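Local structure of protein synthesis inhibitor I (Hordeum vulgare, 4FBB) at residues A[5-10]-A[59-64]; A[50-55]-A[85-90]; A[76-81]-A[144-149]; A[130-135]-A[166-171]; A[178-183]-A[252-257]. The protein belongs to the plant ribosome-inactivating protein family and acts as an inhibitor of protein synthesis. The protein carries 3 engineered substitutions. One frame throughout, in Å; residues are numbered along the deposited sequence.

Contact 1 (A[5-10]-A[59-64])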
# COMPACT_ATOMS: atom_id res chain seq x y z
N LYS A 5 9.04 -17.42 10.62
CA LYS A 5 8.27 -17.00 11.78
C LYS A 5 9.21 -16.61 12.93
O LYS A 5 10.30 -17.17 13.05
CB LYS A 5 7.31 -18.11 12.22
N MET A 6 8.82 -15.63 13.75
CA MET A 6 7.62 -14.82 13.55
C MET A 6 8.03 -13.39 13.20
O MET A 6 9.21 -13.04 13.27
CB MET A 6 6.78 -14.78 14.82
CG MET A 6 5.77 -15.90 14.97
SD MET A 6 4.64 -15.58 16.34
CE MET A 6 5.79 -15.41 17.72
N ALA A 7 7.04 -12.56 12.86
CA ALA A 7 7.31 -11.17 12.51
C ALA A 7 7.88 -10.38 13.68
O ALA A 7 7.55 -10.65 14.84
CB ALA A 7 6.06 -10.49 11.97
N LYS A 8 8.72 -9.40 13.37
CA LYS A 8 9.49 -8.66 14.36
C LYS A 8 9.16 -7.16 14.24
O LYS A 8 8.93 -6.67 13.14
CB LYS A 8 10.99 -8.90 14.09
CG LYS A 8 11.94 -8.49 15.20
CD LYS A 8 13.34 -9.08 14.96
CE LYS A 8 13.33 -10.61 15.02
NZ LYS A 8 14.70 -11.20 15.13
N ASN A 9 9.12 -6.47 15.38
CA ASN A 9 8.93 -5.01 15.44
C ASN A 9 7.56 -4.44 15.04
O ASN A 9 7.45 -3.22 14.86
CB ASN A 9 10.00 -4.26 14.64
CG ASN A 9 11.40 -4.59 15.09
OD1 ASN A 9 12.11 -5.36 14.43
ND2 ASN A 9 11.82 -4.01 16.20
N VAL A 10 6.54 -5.29 14.88
CA VAL A 10 5.20 -4.81 14.52
C VAL A 10 4.76 -3.70 15.47
O VAL A 10 4.04 -2.77 15.09
CB VAL A 10 4.15 -5.96 14.53
CG1 VAL A 10 2.76 -5.43 14.19
CG2 VAL A 10 4.55 -7.03 13.54
N VAL A 59 15.95 -12.95 7.43
CA VAL A 59 15.21 -12.63 8.65
C VAL A 59 13.72 -12.62 8.33
O VAL A 59 13.34 -12.55 7.16
CB VAL A 59 15.62 -11.24 9.20
CG1 VAL A 59 17.04 -11.25 9.75
CG2 VAL A 59 15.46 -10.18 8.11
N PRO A 60 12.86 -12.72 9.36
CA PRO A 60 11.43 -12.50 9.10
C PRO A 60 11.17 -11.00 8.92
O PRO A 60 12.04 -10.21 9.30
CB PRO A 60 10.76 -13.02 10.38
CG PRO A 60 11.81 -12.90 11.44
CD PRO A 60 13.12 -13.15 10.74
N PRO A 61 10.02 -10.63 8.34
CA PRO A 61 9.68 -9.21 8.15
C PRO A 61 9.82 -8.41 9.43
O PRO A 61 9.05 -8.62 10.38
CB PRO A 61 8.20 -9.25 7.71
CG PRO A 61 7.76 -10.69 7.84
CD PRO A 61 9.00 -11.51 7.74
N SER A 62 10.79 -7.49 9.45
CA SER A 62 11.13 -6.75 10.66
C SER A 62 11.03 -5.23 10.51
O SER A 62 11.43 -4.48 11.40
CB SER A 62 12.55 -7.11 11.08
OG SER A 62 12.75 -8.51 10.96
N ARG A 63 10.51 -4.76 9.38
CA ARG A 63 10.36 -3.32 9.16
C ARG A 63 8.91 -2.96 8.91
O ARG A 63 8.30 -3.41 7.93
CB ARG A 63 11.26 -2.86 8.02
CG ARG A 63 12.74 -2.96 8.37
CD ARG A 63 13.62 -2.44 7.25
NE ARG A 63 13.47 -1.00 7.07
CZ ARG A 63 12.89 -0.44 6.01
NH1 ARG A 63 12.41 -1.20 5.03
NH2 ARG A 63 12.80 0.88 5.94
N TRP A 64 8.36 -2.16 9.82
CA TRP A 64 6.94 -1.85 9.83
C TRP A 64 6.75 -0.35 10.03
O TRP A 64 7.63 0.34 10.54
CB TRP A 64 6.24 -2.63 10.95
CG TRP A 64 6.32 -4.12 10.79
CD1 TRP A 64 7.38 -4.93 11.14
CD2 TRP A 64 5.33 -4.99 10.22
NE1 TRP A 64 7.09 -6.24 10.83
CE2 TRP A 64 5.84 -6.30 10.27
CE3 TRP A 64 4.05 -4.77 9.69
CZ2 TRP A 64 5.12 -7.40 9.79
CZ3 TRP A 64 3.34 -5.87 9.22
CH2 TRP A 64 3.87 -7.17 9.28
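Val10 is the chief bump here, resting on the flat indole of Trp64, at the point where the N-terminal tail lies along the loop that becomes strand 64-70 of the mixed beta-sheet in this ribosome-inactivating fold. The two segments are irregular but run in the same direction, Ala7 beside Pro61 and Lys8 beside Ser62. Val10 pushes its CG2 methyl over one face of the indole, a CH-pi contact with CG2 3.8 Å from the centroid of the five-membered ring and 21° off the normal. The methyl is displaced toward the rim, so CE2 of Trp64 is its nearest ring atom, 3.6 Å from CG2. With its other methyl, CG1, Val10 leans on Ala81 of strand 78-83. A smaller bump, the Ala7 methyl, fits the notch between the Pro61 ring and the benzo part of the indole, its CB 3.9 Å from Trp64 CZ2. Further back, the Pro60 ring presses CG against Met6 O at 3.2 Å. Lys8 O faces the loop, where Ser62 CA makes a CA-H...O contact with it at 3.3 Å. Next to this, Arg63 turns off to form a salt bridge with the carboxylate of Lys282, so both chain ends lie close to this loop. Pro61 O helps to hold the indole, gripped from opposite faces of its carbonyl plane: Lys8 N donates to Pro61 O at 3.1 Å along a nearly straight 179° line, and Trp64 NE1 donates to Pro61 O at 3.1 Å from well above the plane.

Contact 2 (A[50-55]-A[85-90]). With ADE (adenine), chain E.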
# COMPACT_ATOMS: atom_id res chain seq x y z
N PRO A 50 10.40 7.41 -6.12
CA PRO A 50 11.15 6.68 -5.09
C PRO A 50 11.09 5.15 -5.28
O PRO A 50 10.09 4.61 -5.78
CB PRO A 50 10.44 7.07 -3.80
CG PRO A 50 9.03 7.41 -4.22
CD PRO A 50 9.17 8.03 -5.59
N VAL A 51 12.16 4.48 -4.89
CA VAL A 51 12.19 3.02 -4.86
C VAL A 51 12.32 2.56 -3.41
O VAL A 51 13.10 3.14 -2.64
CB VAL A 51 13.37 2.44 -5.68
CG1 VAL A 51 13.21 0.93 -5.83
CG2 VAL A 51 13.48 3.12 -7.05
N LEU A 52 11.55 1.54 -3.03
CA LEU A 52 11.59 0.99 -1.68
C LEU A 52 12.94 0.30 -1.57
O LEU A 52 13.50 -0.11 -2.58
CB LEU A 52 10.50 -0.05 -1.49
CG LEU A 52 9.08 0.42 -1.18
CD1 LEU A 52 8.07 -0.68 -1.45
CD2 LEU A 52 9.06 0.83 0.28
N PRO A 53 13.46 0.19 -0.34
CA PRO A 53 14.70 -0.60 -0.20
C PRO A 53 14.34 -2.07 -0.41
O PRO A 53 13.18 -2.42 -0.30
CB PRO A 53 15.09 -0.34 1.26
CG PRO A 53 13.79 -0.11 1.97
CD PRO A 53 12.92 0.62 0.96
N PRO A 54 15.34 -2.91 -0.72
CA PRO A 54 15.02 -4.34 -0.85
C PRO A 54 14.48 -4.94 0.43
O PRO A 54 14.64 -4.34 1.50
CB PRO A 54 16.38 -4.96 -1.16
CG PRO A 54 17.11 -3.89 -1.87
CD PRO A 54 16.69 -2.61 -1.20
N VAL A 55 13.85 -6.10 0.33
CA VAL A 55 13.45 -6.86 1.51
C VAL A 55 14.73 -7.48 2.07
O VAL A 55 15.54 -8.00 1.32
CB VAL A 55 12.43 -7.97 1.15
CG1 VAL A 55 12.17 -8.88 2.35
CG2 VAL A 55 11.13 -7.36 0.63
N ASP A 85 8.77 -2.63 3.76
CA ASP A 85 9.56 -3.13 2.64
C ASP A 85 8.74 -3.42 1.39
O ASP A 85 9.23 -3.24 0.28
CB ASP A 85 10.41 -4.37 3.04
CG ASP A 85 9.60 -5.43 3.78
OD1 ASP A 85 8.35 -5.42 3.70
OD2 ASP A 85 10.23 -6.31 4.41
N ASN A 86 7.49 -3.85 1.57
CA ASN A 86 6.60 -4.08 0.43
C ASN A 86 5.19 -3.53 0.64
O ASN A 86 4.29 -3.83 -0.15
CB ASN A 86 6.53 -5.58 0.08
CG ASN A 86 5.89 -6.42 1.17
OD1 ASN A 86 5.60 -5.93 2.26
ND2 ASN A 86 5.70 -7.70 0.87
N ILE A 87 5.02 -2.75 1.70
CA ILE A 87 3.76 -2.06 1.99
C ILE A 87 2.59 -3.03 2.13
O ILE A 87 1.45 -2.74 1.75
CB ILE A 87 3.48 -0.95 0.94
CG1 ILE A 87 4.78 -0.22 0.60
CG2 ILE A 87 2.47 0.06 1.50
CD1 ILE A 87 4.67 0.72 -0.62
N TYR A 88 2.87 -4.20 2.69
CA TYR A 88 1.82 -5.18 2.92
C TYR A 88 1.08 -4.95 4.22
O TYR A 88 1.69 -4.73 5.27
CB TYR A 88 2.35 -6.62 2.78
CG TYR A 88 1.98 -7.20 1.45
CD1 TYR A 88 2.66 -6.83 0.30
CD2 TYR A 88 0.91 -8.08 1.33
CE1 TYR A 88 2.30 -7.34 -0.93
CE2 TYR A 88 0.54 -8.60 0.10
CZ TYR A 88 1.25 -8.23 -1.03
OH TYR A 88 0.89 -8.73 -2.26
N LEU A 89 -0.25 -4.97 4.14
CA LEU A 89 -1.07 -4.84 5.34
C LEU A 89 -1.23 -6.22 5.93
O LEU A 89 -1.69 -7.14 5.25
CB LEU A 89 -2.46 -4.27 5.01
CG LEU A 89 -3.42 -4.22 6.21
CD1 LEU A 89 -2.86 -3.34 7.32
CD2 LEU A 89 -4.82 -3.76 5.81
N GLU A 90 -0.85 -6.36 7.19
CA GLU A 90 -0.92 -7.65 7.86
C GLU A 90 -1.71 -7.60 9.15
O GLU A 90 -2.21 -8.63 9.62
CB GLU A 90 0.50 -8.20 8.11
CG GLU A 90 1.19 -8.74 6.87
CD GLU A 90 0.44 -9.91 6.26
OE1 GLU A 90 -0.37 -10.55 6.97
OE2 GLU A 90 0.65 -10.21 5.06
N9 ADE E . -2.36 -6.20 -2.06
C8 ADE E . -3.24 -7.25 -2.13
N7 ADE E . -3.49 -7.80 -0.96
C5 ADE E . -2.74 -7.06 -0.07
C6 ADE E . -2.55 -7.12 1.33
N6 ADE E . -3.14 -8.01 2.13
N1 ADE E . -1.71 -6.23 1.88
C2 ADE E . -1.10 -5.32 1.11
N3 ADE E . -1.19 -5.16 -0.21
C4 ADE E . -2.02 -6.08 -0.74
O HOH W 1 11.03 -3.57 -1.86
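The CA atoms of the two segments are nearest at Val55 and Asp85, 5.5 Å apart, where the irregular run 50-55 passes the turn that leads into strand 89-93. Leu52 points its CD1 methyl into that turn, 3.3 Å from Asp85 O, and the same CD1 crosses the end of Ile87, 3.8 Å from Ile87 CD1. At the other end Val55 lays both methyls against the Asp85 side chain, with CG1 3.8 Å from OD2. Asp85 has its CG between the backbone N and the carbonyl carbon (chi1 49°), which brings OD1 round to the N-H of Asn86 for a weak bond; the carboxylate finds its stronger partner in Arg83, through a salt bridge from OD2. The bend contains an Asx turn: Asn86 OD1 accepts from Tyr88 N at 3.3 Å, the donor lying above the amide plane. Beyond it the segment reaches the adenine pocket. Tyr88 offers one ring face to the base, with adenine C2 over it, and Leu89 N donates to adenine N1 at 3.0 Å. Between the two segments the polar link is a water, which donates to Pro53 O at 2.9 Å and to Asp85 O at 2.8 Å. Both of these carbonyls are acceptors and could not bond each other, so the polar join here depends on a solvent molecule, while methyl packing closes the rest.

Contact 3 (A[76-81]-A[144-149])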
# COMPACT_ATOMS: atom_id res chain seq x y z
N ALA A 76 -9.64 8.74 18.52
CA ALA A 76 -8.48 7.85 18.61
C ALA A 76 -8.39 7.00 17.35
O ALA A 76 -9.40 6.68 16.73
CB ALA A 76 -8.58 6.97 19.84
N GLY A 77 -7.17 6.62 17.00
CA GLY A 77 -6.96 5.98 15.72
C GLY A 77 -7.38 4.53 15.56
O GLY A 77 -7.33 3.75 16.51
N LEU A 78 -7.83 4.19 14.36
CA LEU A 78 -7.78 2.81 13.90
C LEU A 78 -6.39 2.66 13.33
O LEU A 78 -6.04 3.33 12.35
CB LEU A 78 -8.81 2.52 12.82
CG LEU A 78 -8.48 1.25 12.03
CD1 LEU A 78 -8.58 0.01 12.91
CD2 LEU A 78 -9.36 1.08 10.80
N THR A 79 -5.59 1.80 13.94
CA THR A 79 -4.19 1.68 13.53
C THR A 79 -3.97 0.52 12.57
O THR A 79 -4.42 -0.60 12.81
CB THR A 79 -3.25 1.56 14.75
OG1 THR A 79 -3.42 2.69 15.61
CG2 THR A 79 -1.81 1.49 14.31
N LEU A 80 -3.29 0.80 11.46
CA LEU A 80 -2.95 -0.23 10.49
C LEU A 80 -1.48 -0.60 10.67
O LEU A 80 -0.65 0.26 10.91
CB LEU A 80 -3.20 0.25 9.06
CG LEU A 80 -4.63 0.71 8.75
CD1 LEU A 80 -4.87 0.83 7.25
CD2 LEU A 80 -5.65 -0.23 9.38
N ALA A 81 -1.18 -1.90 10.56
CA ALA A 81 0.19 -2.39 10.64
C ALA A 81 0.66 -2.84 9.27
O ALA A 81 0.14 -3.80 8.70
CB ALA A 81 0.28 -3.55 11.62
N THR A 144 -14.79 2.48 10.84
CA THR A 144 -15.68 2.21 11.98
C THR A 144 -15.83 0.71 12.24
O THR A 144 -15.59 0.24 13.35
CB THR A 144 -17.09 2.80 11.75
OG1 THR A 144 -16.99 4.12 11.21
CG2 THR A 144 -17.87 2.84 13.07
N ALA A 145 -16.24 -0.03 11.21
CA ALA A 145 -16.47 -1.47 11.33
C ALA A 145 -15.26 -2.25 11.84
O ALA A 145 -15.42 -3.29 12.49
CB ALA A 145 -16.93 -2.02 9.99
N LEU A 146 -14.07 -1.76 11.55
CA LEU A 146 -12.83 -2.41 11.96
C LEU A 146 -12.49 -2.00 13.38
O LEU A 146 -12.17 -2.83 14.23
CB LEU A 146 -11.68 -1.98 11.05
CG LEU A 146 -10.86 -3.05 10.33
CD1 LEU A 146 -11.62 -3.55 9.12
CD2 LEU A 146 -9.52 -2.48 9.91
N HIS A 147 -12.55 -0.70 13.63
CA HIS A 147 -12.21 -0.15 14.93
C HIS A 147 -13.23 -0.57 15.98
O HIS A 147 -12.94 -0.56 17.18
CB HIS A 147 -12.15 1.38 14.83
CG HIS A 147 -11.35 2.03 15.91
ND1 HIS A 147 -11.84 3.07 16.67
CD2 HIS A 147 -10.09 1.80 16.36
CE1 HIS A 147 -10.91 3.45 17.54
NE2 HIS A 147 -9.84 2.69 17.36
N GLY A 148 -14.42 -0.94 15.53
CA GLY A 148 -15.49 -1.35 16.41
C GLY A 148 -15.42 -2.82 16.80
O GLY A 148 -16.17 -3.28 17.67
N ARG A 149 -14.52 -3.56 16.15
CA ARG A 149 -14.36 -4.99 16.40
C ARG A 149 -13.91 -5.25 17.85
O ARG A 149 -12.98 -4.61 18.33
CB ARG A 149 -13.35 -5.58 15.41
CG ARG A 149 -13.50 -7.07 15.18
CD ARG A 149 -12.54 -7.57 14.12
NE ARG A 149 -12.67 -9.02 13.97
CZ ARG A 149 -13.61 -9.61 13.25
NH1 ARG A 149 -14.50 -8.87 12.59
NH2 ARG A 149 -13.66 -10.93 13.17
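His147 and Leu78 are brought together by similar first torsions: in each, CG stands anti to the backbone N, with chi1 -159° in the histidine and 161° in the leucine. The imidazole swings from helix 136-147 onto the segment 76-81, which makes this a helix-on-sheet contact at the edge of the ribosome-inactivating fold. One face of the ring carries Leu78 N. CD2 of His147 comes 3.5 Å from Leu78 CA and 3.8 Å from Leu78 CB, so the ring rests on the backbone at Leu78. Below it lies the apolar half. Leu78 sets both methyls against Leu146 CD2, its CD2 at 3.7 Å and its CD1 at 4.0 Å, and the same Leu78 CD2 also reaches Leu146 CB. Leu170 of helix 157-179 packs on Leu78, and Phe92 of strand 89-93 on Leu146, so the layer belongs to the core between sheet and helices. Gly148 N bonds to Thr144 O, and His147 O is taken up by Ser95 OG. At the fringe of the leucine cluster, Leu80 CD2 just grazes Leu146 CD2 at 4.5 Å.

Contact 4 (A[130-135]-A[166-171]). With ADE (adenine), chain E.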
# COMPACT_ATOMS: atom_id res chain seq x y z
N THR A 130 -12.61 -3.97 -9.61
CA THR A 130 -13.35 -2.94 -10.33
C THR A 130 -14.81 -2.85 -9.87
O THR A 130 -15.63 -2.16 -10.49
CB THR A 130 -13.30 -3.20 -11.84
OG1 THR A 130 -13.78 -4.52 -12.12
CG2 THR A 130 -11.88 -3.06 -12.36
N ASN A 131 -15.11 -3.55 -8.79
CA ASN A 131 -16.47 -3.59 -8.23
C ASN A 131 -16.54 -2.97 -6.83
O ASN A 131 -17.63 -2.69 -6.32
CB ASN A 131 -17.00 -5.04 -8.22
CG ASN A 131 -17.35 -5.53 -6.83
OD1 ASN A 131 -18.52 -5.51 -6.42
ND2 ASN A 131 -16.34 -5.98 -6.08
N VAL A 132 -15.38 -2.73 -6.23
CA VAL A 132 -15.30 -2.16 -4.89
C VAL A 132 -15.49 -0.64 -4.90
O VAL A 132 -14.79 0.08 -5.61
CB VAL A 132 -13.96 -2.47 -4.22
CG1 VAL A 132 -13.99 -2.06 -2.77
CG2 VAL A 132 -13.63 -3.95 -4.35
N ALA A 133 -16.45 -0.17 -4.11
CA ALA A 133 -16.70 1.27 -4.02
C ALA A 133 -15.79 1.91 -2.97
O ALA A 133 -15.69 1.43 -1.84
CB ALA A 133 -18.17 1.54 -3.68
N LEU A 134 -15.12 2.99 -3.37
CA LEU A 134 -14.30 3.77 -2.45
C LEU A 134 -14.84 5.20 -2.36
O LEU A 134 -15.59 5.65 -3.23
CB LEU A 134 -12.85 3.81 -2.94
CG LEU A 134 -12.23 2.45 -3.28
CD1 LEU A 134 -10.85 2.65 -3.83
CD2 LEU A 134 -12.19 1.57 -2.04
N GLY A 135 -14.45 5.91 -1.31
CA GLY A 135 -14.95 7.25 -1.08
C GLY A 135 -14.84 7.59 0.39
O GLY A 135 -14.44 6.75 1.19
N ALA A 166 -14.31 -4.14 4.25
CA ALA A 166 -13.56 -3.04 4.84
C ALA A 166 -12.07 -3.09 4.51
O ALA A 166 -11.50 -2.09 4.07
CB ALA A 166 -13.75 -3.01 6.34
N VAL A 167 -11.43 -4.24 4.73
CA VAL A 167 -10.01 -4.37 4.41
C VAL A 167 -9.76 -4.09 2.94
O VAL A 167 -8.81 -3.39 2.59
CB VAL A 167 -9.46 -5.76 4.83
CG1 VAL A 167 -8.08 -6.00 4.22
CG2 VAL A 167 -9.39 -5.84 6.35
N THR A 168 -10.62 -4.61 2.07
CA THR A 168 -10.51 -4.34 0.64
C THR A 168 -10.57 -2.83 0.35
O THR A 168 -9.83 -2.32 -0.50
CB THR A 168 -11.61 -5.04 -0.17
OG1 THR A 168 -11.60 -6.45 0.13
CG2 THR A 168 -11.39 -4.83 -1.66
N THR A 169 -11.44 -2.13 1.07
CA THR A 169 -11.56 -0.68 0.89
C THR A 169 -10.29 0.06 1.33
O THR A 169 -9.78 0.90 0.60
CB THR A 169 -12.81 -0.12 1.62
OG1 THR A 169 -12.76 -0.48 3.00
CG2 THR A 169 -14.10 -0.67 1.01
N LEU A 170 -9.78 -0.25 2.52
CA LEU A 170 -8.57 0.41 3.02
C LEU A 170 -7.29 0.07 2.23
O LEU A 170 -6.44 0.94 2.02
CB LEU A 170 -8.33 0.12 4.50
CG LEU A 170 -9.41 0.52 5.49
CD1 LEU A 170 -8.93 0.31 6.92
CD2 LEU A 170 -9.81 1.96 5.27
N LEU A 171 -7.14 -1.19 1.82
CA LEU A 171 -6.01 -1.58 0.99
C LEU A 171 -5.95 -0.69 -0.23
O LEU A 171 -4.89 -0.23 -0.65
CB LEU A 171 -6.15 -3.03 0.53
CG LEU A 171 -5.90 -4.14 1.55
CD1 LEU A 171 -6.02 -5.49 0.86
CD2 LEU A 171 -4.52 -3.98 2.16
N9 ADE E . -2.36 -6.20 -2.06
C8 ADE E . -3.24 -7.25 -2.13
N7 ADE E . -3.49 -7.80 -0.96
C5 ADE E . -2.74 -7.06 -0.07
C6 ADE E . -2.55 -7.12 1.33
N6 ADE E . -3.14 -8.01 2.13
N1 ADE E . -1.71 -6.23 1.88
C2 ADE E . -1.10 -5.32 1.11
N3 ADE E . -1.19 -5.16 -0.21
C4 ADE E . -2.02 -6.08 -0.74
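Two threonines, Thr168 and Thr169, meet Val132 with their methyls alone, so a pair of polar residues behaves here as apolar surface. They sit on helix 157-179, the long helix of the ribosome-inactivating fold, and the partner is the segment 130-135, mostly loop, that leads up to helix 136-147. Thr168 has CG2 anti to its own N while OG1 turns back along the helix to Arg164 O (chi1 -55°). That leaves the methyl for the loop, with CG2 3.6 Å from Val132 CG2 and 4.0 Å from Val132 CG1. Thr169 meets the same valine at about a right angle. Its OG1 lies between N and the carbonyl carbon (chi1 56°), on the side of its own helix, and its CG2 looks out to Val132 CG1 at 4.0 Å and to Ala133 O at 3.9 Å. Leu134 then folds its end over the backbone of Thr169, CD2 lying 3.6 Å from Thr169 O, and beyond it touches Leu172 and Met173 of the same helix. After Leu134, which is tied by its backbone to Gly201, the chain reaches Gly135 at the N-cap position of helix 136-147. The contact is thus plain methyl packing between loop and helix. Further along, the helix comes to the bound adenine, where Leu171 places CD2 3.6 Å from N1 and CD1 3.8 Å from C5 of the base.

Contact 5 (A[178-183]-A[252-257]). With ADE (adenine), chain E.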
# COMPACT_ATOMS: atom_id res chain seq x y z
N THR A 178 -0.64 4.47 -1.92
CA THR A 178 0.78 4.76 -1.71
C THR A 178 1.58 4.26 -2.91
O THR A 178 2.44 4.97 -3.43
CB THR A 178 1.31 4.11 -0.40
OG1 THR A 178 0.68 4.72 0.74
CG2 THR A 178 2.81 4.29 -0.26
N ARG A 179 1.28 3.05 -3.38
CA ARG A 179 1.99 2.47 -4.52
C ARG A 179 1.77 3.17 -5.85
O ARG A 179 2.68 3.26 -6.66
CB ARG A 179 1.62 1.00 -4.68
CG ARG A 179 2.16 0.12 -3.59
CD ARG A 179 1.33 -1.14 -3.51
NE ARG A 179 1.85 -2.10 -2.55
CZ ARG A 179 1.12 -3.08 -2.02
NH1 ARG A 179 -0.16 -3.20 -2.36
NH2 ARG A 179 1.67 -3.92 -1.16
N PHE A 180 0.55 3.65 -6.08
CA PHE A 180 0.21 4.22 -7.40
C PHE A 180 -0.35 5.62 -7.33
O PHE A 180 -1.26 5.90 -6.55
CB PHE A 180 -0.79 3.31 -8.13
CG PHE A 180 -0.27 1.93 -8.38
CD1 PHE A 180 0.59 1.68 -9.44
CD2 PHE A 180 -0.60 0.89 -7.53
CE1 PHE A 180 1.10 0.41 -9.67
CE2 PHE A 180 -0.09 -0.38 -7.74
CZ PHE A 180 0.76 -0.62 -8.81
N GLN A 181 0.20 6.49 -8.17
CA GLN A 181 -0.29 7.87 -8.30
C GLN A 181 -1.66 7.87 -8.98
O GLN A 181 -2.48 8.76 -8.74
CB GLN A 181 0.69 8.71 -9.11
CG GLN A 181 2.08 8.83 -8.49
CD GLN A 181 2.92 9.92 -9.11
OE1 GLN A 181 3.93 9.67 -9.80
NE2 GLN A 181 2.54 11.17 -8.86
N THR A 182 -1.90 6.88 -9.83
CA THR A 182 -3.22 6.76 -10.44
C THR A 182 -4.27 6.53 -9.37
O THR A 182 -5.29 7.24 -9.30
CB THR A 182 -3.27 5.61 -11.43
OG1 THR A 182 -2.69 4.47 -10.80
CG2 THR A 182 -2.50 5.95 -12.68
N VAL A 183 -4.04 5.53 -8.53
CA VAL A 183 -4.94 5.23 -7.43
C VAL A 183 -5.08 6.40 -6.44
O VAL A 183 -6.19 6.75 -6.06
CB VAL A 183 -4.54 3.95 -6.68
CG1 VAL A 183 -5.43 3.75 -5.46
CG2 VAL A 183 -4.63 2.75 -7.63
N ALA A 252 6.40 6.47 -14.96
CA ALA A 252 6.85 7.33 -13.87
C ALA A 252 5.67 8.13 -13.31
O ALA A 252 5.54 8.32 -12.10
CB ALA A 252 7.96 8.26 -14.34
N ASN A 253 4.78 8.57 -14.20
CA ASN A 253 3.57 9.25 -13.74
C ASN A 253 2.60 8.30 -13.05
O ASN A 253 1.71 8.73 -12.33
CB ASN A 253 2.86 9.96 -14.89
CG ASN A 253 3.49 11.29 -15.21
OD1 ASN A 253 3.90 12.02 -14.31
ND2 ASN A 253 3.56 11.62 -16.50
N THR A 254 2.77 7.00 -13.28
CA THR A 254 1.87 6.02 -12.68
C THR A 254 2.37 5.50 -11.34
O THR A 254 1.58 5.32 -10.42
CB THR A 254 1.64 4.83 -13.64
OG1 THR A 254 1.07 5.33 -14.87
CG2 THR A 254 0.71 3.81 -13.01
N LEU A 255 3.67 5.26 -11.21
CA LEU A 255 4.22 4.72 -9.97
C LEU A 255 4.32 5.76 -8.86
O LEU A 255 4.95 6.81 -9.03
CB LEU A 255 5.60 4.07 -10.23
CG LEU A 255 5.50 2.76 -11.04
CD1 LEU A 255 6.77 2.49 -11.82
CD2 LEU A 255 5.17 1.58 -10.12
N GLY A 256 3.68 5.46 -7.73
CA GLY A 256 3.83 6.21 -6.50
C GLY A 256 5.18 5.92 -5.86
O GLY A 256 5.96 6.84 -5.59
N ILE A 257 5.44 4.64 -5.60
CA ILE A 257 6.76 4.21 -5.14
C ILE A 257 6.99 2.81 -5.70
O ILE A 257 6.04 2.03 -5.76
CB ILE A 257 6.86 4.26 -3.59
CG1 ILE A 257 8.23 3.75 -3.11
CG2 ILE A 257 5.73 3.47 -2.93
CD1 ILE A 257 8.45 4.04 -1.65
N9 ADE E . -2.36 -6.20 -2.06
C8 ADE E . -3.24 -7.25 -2.13
N7 ADE E . -3.49 -7.80 -0.96
C5 ADE E . -2.74 -7.06 -0.07
C6 ADE E . -2.55 -7.12 1.33
N6 ADE E . -3.14 -8.01 2.13
N1 ADE E . -1.71 -6.23 1.88
C2 ADE E . -1.10 -5.32 1.11
N3 ADE E . -1.19 -5.16 -0.21
C4 ADE E . -2.02 -6.08 -0.74
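Gln181, the first residue of helix 181-190, points toward the segment 252-257, with CG anti to its carbonyl carbon (chi1 -61°) and the chain extended beyond. Its CB lies 3.4 Å from Asn253 O. The next atom, CG, passes 3.6 Å from Leu255 O and lies close to Gly256 CA as well. CD comes up against Asn253 O and Leu255 O, and the amide at the tip ends among the backbone oxygens of Ala252, Asn253 and Leu255. Behind the side chain, Gln181 N donates to Thr254 O at 2.9 Å. This is the kink of the ribosome-inactivating fold where the long helix 157-179 gives way to helix 181-190: Phe180, between them, forms a single beta bridge with Leu255, just past the end of helix 248-254. Arg179 O takes two bonds from the same face of its carbonyl plane, Gly256 N at 2.6 Å and Ile257 N at 3.3 Å, both donors well above the plane. Gly256 fits so closely because it has no side chain, its CA meeting Thr178 O in a CA-H...O contact. On the helix 181-190 side, Thr182 CG2 touches Thr254 CG2 at 3.9 Å, while Ile257 CG2 lies beside the methyl of Thr178 of helix 157-179. Arg179 starts away from segment 252-257, and its extended chain carries the guanidinium to the adenine. With N3 of the base near the guanidinium plane and at its edge, NH1 donates to N3 at 3.1 Å and NH2 to N3 at 3.3 Å; Glu176 pairs with NH1 and Asn86 O accepts from NH2.

Overall arrangement
Each of contacts 1 to 4 interleaves with the next along the chain, while contact 5 follows all the others. Contacts 1, 2 and 3 share the mixed sheet, using strands 64-70, 89-93 and 78-83; the last two are neighbours, and Glu90 N probably bonds Ala81 O. Contact 3 meets contact 4 through Leu146 and Leu170, where helices 136-147 and 157-179 pack. Helix 157-179 then carries on from contact 4 to contact 5, whose centres are about 17 Å apart. Contacts 1 and 5, with centres about 26 Å apart, flank the chain's centre on opposite sides. Contacts 2, 4 and 5 converge on the adenine, so strand, loop and helix residues together surround one base.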